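Local coordinates for aromatic amino acid aminotransferase I (Candida albicans WO-1, PDB 6HNU), which probably transfers the amino group of aromatic L-amino acids to 2-oxoglutarate, using pyridoxal 5'-phosphate as cofactor and yielding aromatic oxo-acids and L-glutamate, at residues A90-V93 and P94-E98; P112-L115 and Q116-E120; A73-G77 and E78-T82; R323-E326 and V327-Q330; H121-M124 and V125-P129. One frame throughout, in Å; residues are numbered along the deposited sequence. Where two conformers were deposited one is given.

How the contacts relate
Along the chain the order is contact 3, contact 1, contact 2, contact 5 and contact 4, all within the class I/II aminotransferase region. Contact 3 leads into strand 81-86 of a two-stranded antiparallel sheet, and contact 1 lies in the loop after that strand; both are at the surface, away from the active site. Contact 1 touches contact 2, Asp-95 and Ile-97 packing on Glu-113. Contacts 2 and 5 are successive parts of helix 112-126, centres about 13 Å apart, next to strand 133-138 at one edge of the large mixed sheet. Contact 4, its centre about 20 Å from that of contact 2, joins the end of helix 315-327 to the second subunit beside bound cofactor and phenylalanine.

Contact 1 of 5, residues A90-V93 and P94-E98; sequences ADNV and PDQIE
Gln-96 folds back onto Asn-92 and Val-93 across a type II beta turn that runs from Val-93 to Gln-96, in the loop between strand 81-86 and helix 99-102. Gln-96 CB lies 3.9 Å from Asn-92 CB and equally close to Asn-92 CG. The next carbon, Gln-96 CG, set opposite the carbonyl carbon (chi1 -61°), sits 3.4 Å from Val-93 O and also touches Val-93 CG2. A bend at chi2 then carries CD and NE2 past that same methyl, with Gln-96 NE2 3.7 Å from Val-93 CG2. At the tip, Gln-96 NE2 gives a nearly straight hydrogen bond of 3.1 Å to Pro-94 O, an acceptor close to the amide plane of Gln-96, so the turn's last side chain binds one of its central carbonyls. The two amides of Asn-92 and Gln-96 are steeply inclined, their planes 73° apart. Asn-92 OD1 accepts from the backbone N of Phe-86, while Asn-92 ND2 lies 3.4 Å from Glu-98 CB. Glu-98, the N-cap residue of helix 99-102, forms a salt bridge with Arg-101 through OE2. A water bridges the ends of the turn, donating to Val-93 O and accepting from Gln-96 N. A second water accepts from Asn-92 ND2 at 2.9 Å and donates to Glu-98 OE1.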
loop_
_atom_site.group_PDB
_atom_site.type_symbol
_atom_site.label_atom_id
_atom_site.label_comp_id
_atom_site.label_asym_id
_atom_site.label_seq_id
_atom_site.Cartn_x
_atom_site.Cartn_y
_atom_site.Cartn_z
ATOM N N ALA B 90 -19.943 21.381 -0.765
ATOM C CA ALA B 90 -21.279 22.003 -0.925
ATOM C C ALA B 90 -22.066 21.291 -2.023
ATOM O O ALA B 90 -23.308 21.422 -2.015
ATOM C CB ALA B 90 -21.168 23.487 -1.199
ATOM N N ASP B 91 -21.399 20.565 -2.929
ATOM C CA ASP B 91 -22.080 19.921 -4.079
ATOM C C ASP B 91 -22.535 18.494 -3.718
ATOM O O ASP B 91 -23.111 17.817 -4.615
ATOM C CB ASP B 91 -21.176 19.941 -5.320
ATOM C CG ASP B 91 -20.953 21.332 -5.878
ATOM O OD1 ASP B 91 -21.820 22.199 -5.646
ATOM O OD2 ASP B 91 -19.921 21.541 -6.524
ATOM N N ASN B 92 -22.277 18.039 -2.488
ATOM C CA ASN B 92 -22.474 16.628 -2.060
ATOM C C ASN B 92 -23.669 16.500 -1.119
ATOM O O ASN B 92 -23.942 17.417 -0.338
ATOM C CB ASN B 92 -21.246 16.039 -1.360
ATOM C CG ASN B 92 -20.172 15.612 -2.331
ATOM O OD1 ASN B 92 -20.491 15.081 -3.395
ATOM N ND2 ASN B 92 -18.912 15.823 -1.964
ATOM N N VAL B 93 -24.313 15.335 -1.146
ATOM C CA VAL B 93 -25.224 14.891 -0.061
ATOM C C VAL B 93 -24.396 14.834 1.224
ATOM O O VAL B 93 -23.154 14.944 1.198
ATOM C CB VAL B 93 -25.883 13.551 -0.442
ATOM C CG1 VAL B 93 -26.626 13.685 -1.766
ATOM C CG2 VAL B 93 -24.873 12.406 -0.520
ATOM N N PRO B 94 -25.052 14.713 2.399
ATOM C CA PRO B 94 -24.338 14.678 3.669
ATOM C C PRO B 94 -23.352 13.506 3.777
ATOM O O PRO B 94 -23.587 12.449 3.160
ATOM C CB PRO B 94 -25.461 14.519 4.704
ATOM C CG PRO B 94 -26.679 15.103 4.003
ATOM C CD PRO B 94 -26.519 14.662 2.568
ATOM N N ASP B 95 -22.290 13.734 4.546
ATOM C CA ASP B 95 -21.395 12.678 5.095
ATOM C C ASP B 95 -20.488 12.096 4.008
ATOM O O ASP B 95 -19.924 10.990 4.245
ATOM C CB ASP B 95 -22.232 11.600 5.791
ATOM C CG ASP B 95 -23.172 12.170 6.852
ATOM O OD1 ASP B 95 -22.675 12.843 7.732
ATOM O OD2 ASP B 95 -24.387 11.920 6.778
ATOM N N GLN B 96 -20.277 12.821 2.905
ATOM C CA GLN B 96 -19.365 12.375 1.803
ATOM C C GLN B 96 -17.943 12.880 2.063
ATOM O O GLN B 96 -17.751 13.838 2.844
ATOM C CB GLN B 96 -19.863 12.881 0.450
ATOM C CG GLN B 96 -21.252 12.366 0.085
ATOM C CD GLN B 96 -21.377 10.875 0.296
ATOM O OE1 GLN B 96 -20.689 10.076 -0.341
ATOM N NE2 GLN B 96 -22.251 10.483 1.204
ATOM N N ILE B 97 -16.946 12.252 1.445
ATOM C CA ILE B 97 -15.543 12.732 1.549
ATOM C C ILE B 97 -15.223 13.368 0.202
ATOM O O ILE B 97 -14.800 12.664 -0.745
ATOM C CB ILE B 97 -14.556 11.644 2.009
ATOM C CG1 ILE B 97 -15.204 10.627 2.967
ATOM C CG2 ILE B 97 -13.358 12.327 2.643
ATOM C CD1 ILE B 97 -14.489 9.305 3.107
ATOM N N GLU B 98 -15.509 14.662 0.112
ATOM C CA GLU B 98 -15.415 15.432 -1.152
ATOM C C GLU B 98 -13.984 15.286 -1.678
ATOM O O GLU B 98 -13.042 15.181 -0.844
ATOM C CB GLU B 98 -15.844 16.886 -0.912
ATOM C CG GLU B 98 -14.906 17.679 -0.014
ATOM C CD GLU B 98 -15.105 17.559 1.477
ATOM O OE1 GLU B 98 -16.011 16.802 1.906
ATOM O OE2 GLU B 98 -14.309 18.183 2.225
HETATM O O HOH W 1 -18.684 16.406 0.884
HETATM O O HOH W 2 -20.921 15.776 2.303
#

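Contact 2 of 5, residues P112-L115 and Q116-E120; sequences PEFL and QFIKE
Phe-114 and Ile-118 meet one turn apart on the same side of a helix, where Ile-118 CB lies over one face of the phenyl ring and Ile-118 CG1 comes within 4.1 Å of Phe-114 CZ. The ring reaches this position because its CG stands opposite the backbone N (chi1 176°), which swings it along the helix toward the later residue. In the backbone of the pair, Ile-118 N donates to Phe-114 O at 3.0 Å, approaching almost along the C=O direction. Ile-118 CG2 settles 3.6 Å from Leu-115 O, an oxygen that accepts a shorter bond of 2.7 Å from Lys-119 N. Gln-116 N binds Pro-112 O at 2.9 Å, whereas the bond from Phe-117 N to Glu-113 O is weak. Lys-119 CB rests 3.2 Å from Leu-115 O before its extended chain runs outward.

Further out, Phe-298 packs on both Phe-114 and Ile-118, and Val-137 and Val-135 of strand 133-138 line the same side. On the flank facing helix 334-377, Phe-117 stacks with His-349, and Arg-345 binds both Glu-113 O and Gln-116 OE1. The polar ends are held beyond the helix too, Glu-113 by Arg-101 and Lys-119 by Asp-134. The arrangement is that of an amphipathic alpha helix with i to i+4 bonding, its apolar side set between helix 334-377 and the edge strand of the mixed sheet in the aminotransferase fold.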
loop_
_atom_site.group_PDB
_atom_site.type_symbol
_atom_site.label_atom_id
_atom_site.label_comp_id
_atom_site.label_asym_id
_atom_site.label_seq_id
_atom_site.Cartn_x
_atom_site.Cartn_y
_atom_site.Cartn_z
ATOM N N PRO B 112 -12.380 10.592 8.342
ATOM C CA PRO B 112 -13.303 10.475 9.474
ATOM C C PRO B 112 -14.656 9.806 9.179
ATOM O O PRO B 112 -15.120 8.997 10.008
ATOM C CB PRO B 112 -13.561 11.929 9.974
ATOM C CG PRO B 112 -12.625 12.824 9.178
ATOM C CD PRO B 112 -11.949 11.980 8.116
ATOM N N GLU B 113 -15.265 10.138 8.038
ATOM C CA GLU B 113 -16.589 9.610 7.630
ATOM C C GLU B 113 -16.486 8.085 7.452
ATOM O O GLU B 113 -17.414 7.339 7.866
ATOM C CB GLU B 113 -17.061 10.264 6.326
ATOM C CG GLU B 113 -17.372 11.748 6.472
ATOM C CD GLU B 113 -16.221 12.742 6.428
ATOM O OE1 GLU B 113 -15.015 12.350 6.273
ATOM O OE2 GLU B 113 -16.531 13.922 6.525
ATOM N N PHE B 114 -15.393 7.616 6.866
ATOM C CA PHE B 114 -15.215 6.158 6.618
ATOM C C PHE B 114 -14.978 5.447 7.950
ATOM O O PHE B 114 -15.657 4.437 8.237
ATOM C CB PHE B 114 -14.077 5.934 5.632
ATOM C CG PHE B 114 -13.805 4.466 5.427
ATOM C CD1 PHE B 114 -14.711 3.672 4.740
ATOM C CD2 PHE B 114 -12.706 3.878 6.010
ATOM C CE1 PHE B 114 -14.484 2.315 4.592
ATOM C CE2 PHE B 114 -12.472 2.525 5.860
ATOM C CZ PHE B 114 -13.353 1.755 5.139
ATOM N N LEU B 115 -14.028 5.949 8.762
ATOM C CA LEU B 115 -13.699 5.382 10.099
ATOM C C LEU B 115 -14.970 5.315 10.948
ATOM O O LEU B 115 -15.190 4.266 11.592
ATOM C CB LEU B 115 -12.653 6.241 10.807
ATOM C CG LEU B 115 -11.207 6.133 10.302
ATOM C CD1 LEU B 115 -10.267 7.022 11.122
ATOM C CD2 LEU B 115 -10.727 4.689 10.359
ATOM N N GLN B 116 -15.822 6.351 10.930
ATOM C CA GLN B 116 -17.059 6.351 11.743
ATOM C C GLN B 116 -17.946 5.159 11.351
ATOM O O GLN B 116 -18.444 4.443 12.241
ATOM C CB GLN B 116 -17.841 7.647 11.582
ATOM C CG GLN B 116 -19.140 7.645 12.387
ATOM C CD GLN B 116 -19.915 8.922 12.192
ATOM O OE1 GLN B 116 -20.336 9.248 11.081
ATOM N NE2 GLN B 116 -20.095 9.672 13.273
ATOM N N PHE B 117 -18.183 4.960 10.060
ATOM C CA PHE B 117 -19.059 3.874 9.591
ATOM C C PHE B 117 -18.448 2.535 10.005
ATOM O O PHE B 117 -19.146 1.669 10.550
ATOM C CB PHE B 117 -19.273 3.903 8.086
ATOM C CG PHE B 117 -20.283 2.878 7.654
ATOM C CD1 PHE B 117 -19.912 1.552 7.472
ATOM C CD2 PHE B 117 -21.589 3.242 7.407
ATOM C CE1 PHE B 117 -20.825 0.615 7.053
ATOM C CE2 PHE B 117 -22.519 2.299 7.016
ATOM C CZ PHE B 117 -22.135 0.994 6.831
ATOM N N ILE B 118 -17.162 2.364 9.750
ATOM C CA ILE B 118 -16.508 1.044 9.936
ATOM C C ILE B 118 -16.364 0.781 11.448
ATOM O O ILE B 118 -16.503 -0.370 11.875
ATOM C CB ILE B 118 -15.222 1.029 9.068
ATOM C CG1 ILE B 118 -15.099 -0.259 8.266
ATOM C CG2 ILE B 118 -13.982 1.338 9.862
ATOM C CD1 ILE B 118 -16.302 -0.556 7.408
ATOM N N LYS B 119 -16.212 1.815 12.269
ATOM C CA LYS B 119 -16.178 1.642 13.737
ATOM C C LYS B 119 -17.566 1.238 14.245
ATOM O O LYS B 119 -17.658 0.336 15.096
ATOM C CB LYS B 119 -15.608 2.881 14.419
ATOM C CG LYS B 119 -15.370 2.681 15.898
ATOM C CD LYS B 119 -14.554 3.780 16.583
ATOM C CE LYS B 119 -14.229 3.449 18.022
ATOM N NZ LYS B 119 -13.307 4.437 18.634
ATOM N N GLU B 120 -18.633 1.862 13.752
ATOM C CA GLU B 120 -20.007 1.492 14.143
ATOM C C GLU B 120 -20.268 0.033 13.746
ATOM O O GLU B 120 -20.809 -0.703 14.556
ATOM C CB GLU B 120 -21.027 2.379 13.452
ATOM C CG GLU B 120 -21.022 3.805 13.984
ATOM C CD GLU B 120 -21.863 4.813 13.208
ATOM O OE1 GLU B 120 -22.179 4.606 11.995
ATOM O OE2 GLU B 120 -22.180 5.839 13.816
#

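Contact 3 of 5, residues A73-G77 and E78-T82; sequences APIEG and ENKTT
Asn-79 reaches back along the chain to Pro-74, closing a loop that joins an inverse gamma turn centred on Ile-75 to a type II' beta turn from Glu-76 to Asn-79 and leads into strand 81-86. The tight part surrounds this asparagine. A chi1 of -166° stretches its amide away from its own N toward Pro-74, and Asn-79 ND2 donates to Pro-74 O at 3.1 Å, arriving from above the carbonyl plane. ND2 also gives a hydrogen bond to a water beside Ala-73. The other end of the amide, OD1, accepts from the backbone N of Thr-64, so the group spans two parts of the chain. Its backbone is held as well: Asn-79 N binds Glu-76 O at 2.9 Å, again from above the carbonyl plane. Asn-79 O in turn receives a CA-H contact of 3.4 Å from Ile-75 CA. Ile-75 CG2 touches both Asn-79 O and Lys-80 CG, the isoleucine and lysine chains crossing at about a right angle; Ile-75 also packs on Glu-56 of the second subunit.

The Gly-77 side is looser. Gly-77 takes the second position of the type II' turn, where its positive phi favours glycine, and the bond from Lys-80 N to Gly-77 O is weak. Glu-76 and Glu-78 are exposed to solvent. A water donates to Gly-77 O at 2.9 Å and accepts at 3.2 Å from Lys-80 NZ, which the bends at chi3 and chi4 bring round.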
loop_
_atom_site.group_PDB
_atom_site.type_symbol
_atom_site.label_atom_id
_atom_site.label_comp_id
_atom_site.label_asym_id
_atom_site.label_seq_id
_atom_site.Cartn_x
_atom_site.Cartn_y
_atom_site.Cartn_z
ATOM N N ALA B 73 -27.834 -9.988 -8.796
ATOM C CA ALA B 73 -28.824 -9.519 -9.787
ATOM C C ALA B 73 -28.215 -8.418 -10.650
ATOM O O ALA B 73 -27.471 -7.570 -10.162
ATOM C CB ALA B 73 -30.087 -9.045 -9.105
ATOM N N PRO B 74 -28.566 -8.336 -11.953
ATOM C CA PRO B 74 -28.116 -7.229 -12.794
ATOM C C PRO B 74 -28.365 -5.871 -12.112
ATOM O O PRO B 74 -29.418 -5.651 -11.524
ATOM C CB PRO B 74 -28.954 -7.380 -14.088
ATOM C CG PRO B 74 -29.307 -8.853 -14.123
ATOM C CD PRO B 74 -29.490 -9.239 -12.667
ATOM N N ILE B 75 -27.367 -4.989 -12.167
ATOM C CA ILE B 75 -27.458 -3.626 -11.583
ATOM C C ILE B 75 -28.091 -2.740 -12.639
ATOM O O ILE B 75 -27.355 -2.231 -13.495
ATOM C CB ILE B 75 -26.068 -3.118 -11.160
ATOM C CG1 ILE B 75 -25.440 -4.116 -10.186
ATOM C CG2 ILE B 75 -26.142 -1.702 -10.597
ATOM C CD1 ILE B 75 -23.951 -3.923 -10.038
ATOM N N GLU B 76 -29.414 -2.665 -12.610
ATOM C CA GLU B 76 -30.229 -1.921 -13.608
ATOM C C GLU B 76 -31.603 -1.666 -12.994
ATOM O O GLU B 76 -31.958 -2.365 -12.008
ATOM C CB GLU B 76 -30.309 -2.704 -14.918
ATOM C CG GLU B 76 -30.884 -4.098 -14.768
ATOM C CD GLU B 76 -30.845 -4.958 -16.026
ATOM O OE1 GLU B 76 -30.030 -4.669 -16.954
ATOM O OE2 GLU B 76 -31.618 -5.944 -16.071
ATOM N N GLY B 77 -32.317 -0.688 -13.541
ATOM C CA GLY B 77 -33.671 -0.282 -13.125
ATOM C C GLY B 77 -33.722 0.033 -11.656
ATOM O O GLY B 77 -32.873 0.828 -11.168
ATOM N N GLU B 78 -34.620 -0.651 -10.952
ATOM C CA GLU B 78 -34.878 -0.425 -9.512
ATOM C C GLU B 78 -33.666 -0.918 -8.699
ATOM O O GLU B 78 -33.514 -0.442 -7.585
ATOM C CB GLU B 78 -36.224 -1.037 -9.122
ATOM C CG GLU B 78 -37.401 -0.169 -9.583
ATOM C CD GLU B 78 -37.319 1.297 -9.169
ATOM O OE1 GLU B 78 -37.469 1.595 -7.954
ATOM O OE2 GLU B 78 -37.106 2.150 -10.052
ATOM N N ASN B 79 -32.844 -1.811 -9.252
ATOM C CA ASN B 79 -31.604 -2.324 -8.587
ATOM C C ASN B 79 -30.373 -1.528 -9.054
ATOM O O ASN B 79 -29.261 -2.095 -9.077
ATOM C CB ASN B 79 -31.387 -3.820 -8.854
ATOM C CG ASN B 79 -30.345 -4.433 -7.938
ATOM O OD1 ASN B 79 -30.223 -4.026 -6.773
ATOM N ND2 ASN B 79 -29.590 -5.391 -8.465
ATOM N N LYS B 80 -30.531 -0.237 -9.364
ATOM C CA LYS B 80 -29.375 0.627 -9.718
ATOM C C LYS B 80 -29.599 1.987 -9.102
ATOM O O LYS B 80 -30.616 2.619 -9.423
ATOM C CB LYS B 80 -29.170 0.810 -11.220
ATOM C CG LYS B 80 -27.882 1.539 -11.596
ATOM C CD LYS B 80 -27.460 1.302 -13.045
ATOM C CE LYS B 80 -28.412 1.877 -14.080
ATOM N NZ LYS B 80 -28.881 3.227 -13.686
ATOM N N THR B 81 -28.679 2.413 -8.250
ATOM C CA THR B 81 -28.615 3.831 -7.803
ATOM C C THR B 81 -27.233 4.394 -8.159
ATOM O O THR B 81 -26.237 3.627 -8.147
ATOM C CB THR B 81 -29.035 3.950 -6.334
ATOM O OG1 THR B 81 -29.357 5.321 -6.069
ATOM C CG2 THR B 81 -27.975 3.482 -5.365
ATOM N N THR B 82 -27.184 5.674 -8.519
ATOM C CA THR B 82 -25.930 6.385 -8.825
ATOM C C THR B 82 -25.507 7.154 -7.572
ATOM O O THR B 82 -26.264 8.036 -7.130
ATOM C CB THR B 82 -26.064 7.249 -10.086
ATOM O OG1 THR B 82 -26.422 6.369 -11.157
ATOM C CG2 THR B 82 -24.807 8.034 -10.407
HETATM O O HOH W 3 -27.301 -6.823 -7.506
HETATM O O HOH W 4 -31.824 3.233 -12.414
#

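Contact 4 of 5, residues R323-E326 and V327-Q330; sequences RLHE and VSVQ
At the C-terminal side of helix 315-327 the backbone of Val-327 to Gln-330 folds over the carbonyls of Leu-324 and His-325. Two donors reach Leu-324 O from opposite faces of its plane: Val-327 N at 3.1 Å and the hydroxyl Ser-328 OG at 3.0 Å. A serine chi1 of 66° sets OG between its own N and carbonyl carbon, turned back to the helix. The His-325 carbonyl is likewise gripped from both faces, Ser-328 N bonding from one of them. From the other, Gln-330 N donates to His-325 O at 2.7 Å. Beside it the His-325 and Val-329 side chains run together, with His-325 CD2 3.8 Å from Val-329 CG2; NE2 of this ring bonds to Glu-143. Across the dimer interface Val-329 packs on Val-329 of the second subunit, and Gln-330, near bound phenylalanine, on its Thr-142. On the helix itself Arg-323 holds Glu-326 side-on, its remaining NH1 pairing with Glu-319. Both Glu-326 carboxylate oxygens lie close to the guanidinium plane; in this salt bridge Arg-323 NE meets Glu-326 OE1 and Arg-323 NH2 meets Glu-326 OE2, at 2.9 Å each.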
loop_
_atom_site.group_PDB
_atom_site.type_symbol
_atom_site.label_atom_id
_atom_site.label_comp_id
_atom_site.label_asym_id
_atom_site.label_seq_id
_atom_site.Cartn_x
_atom_site.Cartn_y
_atom_site.Cartn_z
ATOM N N ARG B 323 2.271 4.959 12.648
ATOM C CA ARG B 323 3.669 5.411 12.411
ATOM C C ARG B 323 4.264 4.630 11.239
ATOM O O ARG B 323 4.886 5.232 10.358
ATOM C CB ARG B 323 4.496 5.203 13.677
ATOM C CG ARG B 323 3.982 6.021 14.853
ATOM C CD ARG B 323 4.183 7.524 14.651
ATOM N NE ARG B 323 3.108 8.241 13.964
ATOM C CZ ARG B 323 1.965 8.670 14.495
ATOM N NH1 ARG B 323 1.645 8.428 15.755
ATOM N NH2 ARG B 323 1.113 9.350 13.740
ATOM N N LEU B 324 4.085 3.318 11.210
ATOM C CA LEU B 324 4.627 2.498 10.107
ATOM C C LEU B 324 3.919 2.870 8.805
ATOM O O LEU B 324 4.631 3.118 7.792
ATOM C CB LEU B 324 4.456 1.016 10.414
ATOM C CG LEU B 324 4.823 0.059 9.284
ATOM C CD1 LEU B 324 6.257 0.236 8.820
ATOM C CD2 LEU B 324 4.604 -1.376 9.751
ATOM N N HIS B 325 2.594 2.963 8.823
ATOM C CA HIS B 325 1.811 3.320 7.610
ATOM C C HIS B 325 2.294 4.647 6.997
ATOM O O HIS B 325 2.361 4.723 5.775
ATOM C CB HIS B 325 0.328 3.360 7.922
ATOM C CG HIS B 325 -0.321 2.022 7.964
ATOM N ND1 HIS B 325 -1.608 1.889 8.394
ATOM C CD2 HIS B 325 0.071 0.796 7.564
ATOM C CE1 HIS B 325 -1.978 0.628 8.273
ATOM N NE2 HIS B 325 -0.992 -0.061 7.790
ATOM N N GLU B 326 2.588 5.672 7.822
ATOM C CA GLU B 326 3.102 6.991 7.386
ATOM C C GLU B 326 4.283 6.869 6.427
ATOM O O GLU B 326 4.311 7.652 5.488
ATOM C CB GLU B 326 3.497 7.868 8.577
ATOM C CG GLU B 326 2.263 8.503 9.125
ATOM C CD GLU B 326 2.385 9.103 10.514
ATOM O OE1 GLU B 326 3.429 8.910 11.179
ATOM O OE2 GLU B 326 1.391 9.743 10.927
ATOM N N VAL B 327 5.190 5.923 6.642
ATOM C CA VAL B 327 6.427 5.779 5.819
ATOM C C VAL B 327 6.429 4.499 4.977
ATOM O O VAL B 327 7.480 4.181 4.393
ATOM C CB VAL B 327 7.661 5.857 6.728
ATOM C CG1 VAL B 327 7.699 7.213 7.416
ATOM C CG2 VAL B 327 7.700 4.725 7.743
ATOM N N SER B 328 5.308 3.787 4.891
ATOM C CA SER B 328 5.158 2.584 4.027
ATOM C C SER B 328 4.036 2.876 3.013
ATOM O O SER B 328 4.305 3.617 2.021
ATOM C CB SER B 328 4.997 1.333 4.862
ATOM O OG SER B 328 3.784 1.311 5.600
ATOM N N VAL B 329 2.788 2.599 3.328
ATOM C CA VAL B 329 1.705 2.721 2.308
ATOM C C VAL B 329 1.074 4.110 2.290
ATOM O O VAL B 329 0.427 4.405 1.263
ATOM C CB VAL B 329 0.645 1.617 2.441
ATOM C CG1 VAL B 329 1.268 0.283 2.111
ATOM C CG2 VAL B 329 -0.006 1.596 3.807
ATOM N N GLN B 330 1.198 4.883 3.371
ATOM C CA GLN B 330 0.730 6.278 3.522
ATOM C C GLN B 330 -0.782 6.285 3.813
ATOM O O GLN B 330 -1.204 6.687 4.940
ATOM C CB GLN B 330 1.205 7.044 2.289
ATOM C CG GLN B 330 1.695 8.441 2.606
ATOM C CD GLN B 330 0.535 9.393 2.676
ATOM O OE1 GLN B 330 -0.467 9.220 1.975
ATOM N NE2 GLN B 330 0.653 10.385 3.535
#

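Contact 5 of 5, residues H121-M124 and V125-P129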
loop_
_atom_site.group_PDB
_atom_site.type_symbol
_atom_site.label_atom_id
_atom_site.label_comp_id
_atom_site.label_asym_id
_atom_site.label_seq_id
_atom_site.Cartn_x
_atom_site.Cartn_y
_atom_site.Cartn_z
ATOM N N HIS B 121 -19.927 -0.326 12.512
ATOM C CA HIS B 121 -20.020 -1.719 12.004
ATOM C C HIS B 121 -19.329 -2.682 12.978
ATOM O O HIS B 121 -19.994 -3.664 13.458
ATOM C CB HIS B 121 -19.470 -1.823 10.597
ATOM C CG HIS B 121 -19.367 -3.244 10.145
ATOM N ND1 HIS B 121 -20.488 -4.002 9.814
ATOM C CD2 HIS B 121 -18.287 -4.057 10.031
ATOM C CE1 HIS B 121 -20.091 -5.229 9.501
ATOM N NE2 HIS B 121 -18.732 -5.293 9.633
ATOM N N THR B 122 -18.070 -2.395 13.296
ATOM C CA THR B 122 -17.235 -3.231 14.204
ATOM C C THR B 122 -17.942 -3.399 15.557
ATOM O O THR B 122 -18.072 -4.538 16.028
ATOM C CB THR B 122 -15.826 -2.652 14.319
ATOM O OG1 THR B 122 -15.261 -2.713 13.011
ATOM C CG2 THR B 122 -14.943 -3.400 15.295
ATOM N N ASP B 123 -18.426 -2.308 16.168
ATOM C CA ASP B 123 -19.018 -2.400 17.519
ATOM C C ASP B 123 -20.364 -3.137 17.487
ATOM O O ASP B 123 -20.655 -3.880 18.437
ATOM C CB ASP B 123 -19.143 -1.025 18.164
ATOM C CG ASP B 123 -19.015 -1.065 19.682
ATOM O OD1 ASP B 123 -18.495 -2.081 20.225
ATOM O OD2 ASP B 123 -19.327 -0.042 20.286
ATOM N N MET B 124 -21.197 -2.908 16.466
ATOM C CA MET B 124 -22.529 -3.543 16.341
ATOM C C MET B 124 -22.346 -5.060 16.291
ATOM O O MET B 124 -23.144 -5.777 16.859
ATOM C CB MET B 124 -23.130 -3.036 15.033
ATOM C CG MET B 124 -24.508 -3.448 14.753
ATOM S SD MET B 124 -24.876 -2.990 13.042
ATOM C CE MET B 124 -24.175 -1.362 12.878
ATOM N N VAL B 125 -21.302 -5.536 15.611
ATOM C CA VAL B 125 -21.081 -6.991 15.375
ATOM C C VAL B 125 -20.273 -7.614 16.527
ATOM O O VAL B 125 -20.608 -8.729 16.937
ATOM C CB VAL B 125 -20.398 -7.238 14.020
ATOM C CG1 VAL B 125 -20.073 -8.706 13.846
ATOM C CG2 VAL B 125 -21.237 -6.749 12.840
ATOM N N HIS B 126 -19.257 -6.940 17.041
ATOM C CA HIS B 126 -18.198 -7.552 17.875
ATOM C C HIS B 126 -18.267 -7.074 19.319
ATOM O O HIS B 126 -17.609 -7.715 20.156
ATOM C CB HIS B 126 -16.811 -7.298 17.277
ATOM C CG HIS B 126 -16.680 -7.855 15.903
ATOM N ND1 HIS B 126 -16.678 -9.229 15.660
ATOM C CD2 HIS B 126 -16.699 -7.249 14.698
ATOM C CE1 HIS B 126 -16.589 -9.423 14.352
ATOM N NE2 HIS B 126 -16.593 -8.206 13.733
ATOM N N LYS B 127 -18.986 -5.983 19.606
ATOM C CA LYS B 127 -19.176 -5.483 20.995
ATOM C C LYS B 127 -17.824 -5.524 21.731
ATOM O O LYS B 127 -17.673 -6.264 22.739
ATOM C CB LYS B 127 -20.300 -6.323 21.622
ATOM C CG LYS B 127 -21.443 -5.537 22.256
ATOM C CD LYS B 127 -21.017 -4.226 22.923
ATOM C CE LYS B 127 -22.103 -3.546 23.736
ATOM N NZ LYS B 127 -22.285 -4.193 25.059
ATOM N N VAL B 128 -16.823 -4.777 21.251
ATOM C CA VAL B 128 -15.427 -4.873 21.772
ATOM C C VAL B 128 -15.461 -4.575 23.270
ATOM O O VAL B 128 -16.036 -3.559 23.680
ATOM C CB VAL B 128 -14.459 -3.930 21.026
ATOM C CG1 VAL B 128 -13.017 -4.109 21.489
ATOM C CG2 VAL B 128 -14.562 -4.117 19.514
ATOM N N PRO B 129 -14.958 -5.483 24.132
ATOM C CA PRO B 129 -15.307 -5.453 25.557
ATOM C C PRO B 129 -14.343 -4.715 26.484
ATOM O O PRO B 129 -14.467 -4.851 27.652
ATOM C CB PRO B 129 -15.278 -6.942 25.887
ATOM C CG PRO B 129 -14.076 -7.429 25.107
ATOM C CD PRO B 129 -14.246 -6.725 23.778
HETATM O O HOH W 5 -16.914 -6.862 11.173
HETATM O O HOH W 6 -18.197 -2.046 22.794
#
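His-121 begins the last turns of helix 112-126, with Val-125 one turn on: Val-125 CG2 makes an off-centre CH-pi contact with the His-121 ring, 4.3 Å from its centroid. The same methyl, Val-125 CG2, comes 3.8 Å from His-121 CE1, and Val-125 N donates to His-121 O in the backbone. Tyr-352 meets this imidazole edge-to-face. Thr-122 follows, Thr-122 O accepting from His-126 N at 2.9 Å and lying at the edge of the His-126 ring, near its plane. The Thr-122 hydroxyl bonds back to Ile-118 O within the helix. Between the two histidines sits a bridging water, 2.9 Å from His-126 NE2 and bonded weakly by His-121 NE2. His-126 is held at its other nitrogen by Ser-282, and its ring carries Val-125 CG1 over one face, offset toward the rim.

The helix ends after His-126; in its last turn Asp-123 O accepts at 2.9 Å from Lys-127 N, which arrives from above the carbonyl plane, the lysine leaving helical geometry with a positive phi of 44°. Met-124 packs on His-349 of helix 334-377. Past the turn, the chain comes back to the aspartate: Val-128 N makes a weak bond to Asp-123 OD1, and a water donates to that oxygen at 2.6 Å and to Val-128 O at 2.8 Å.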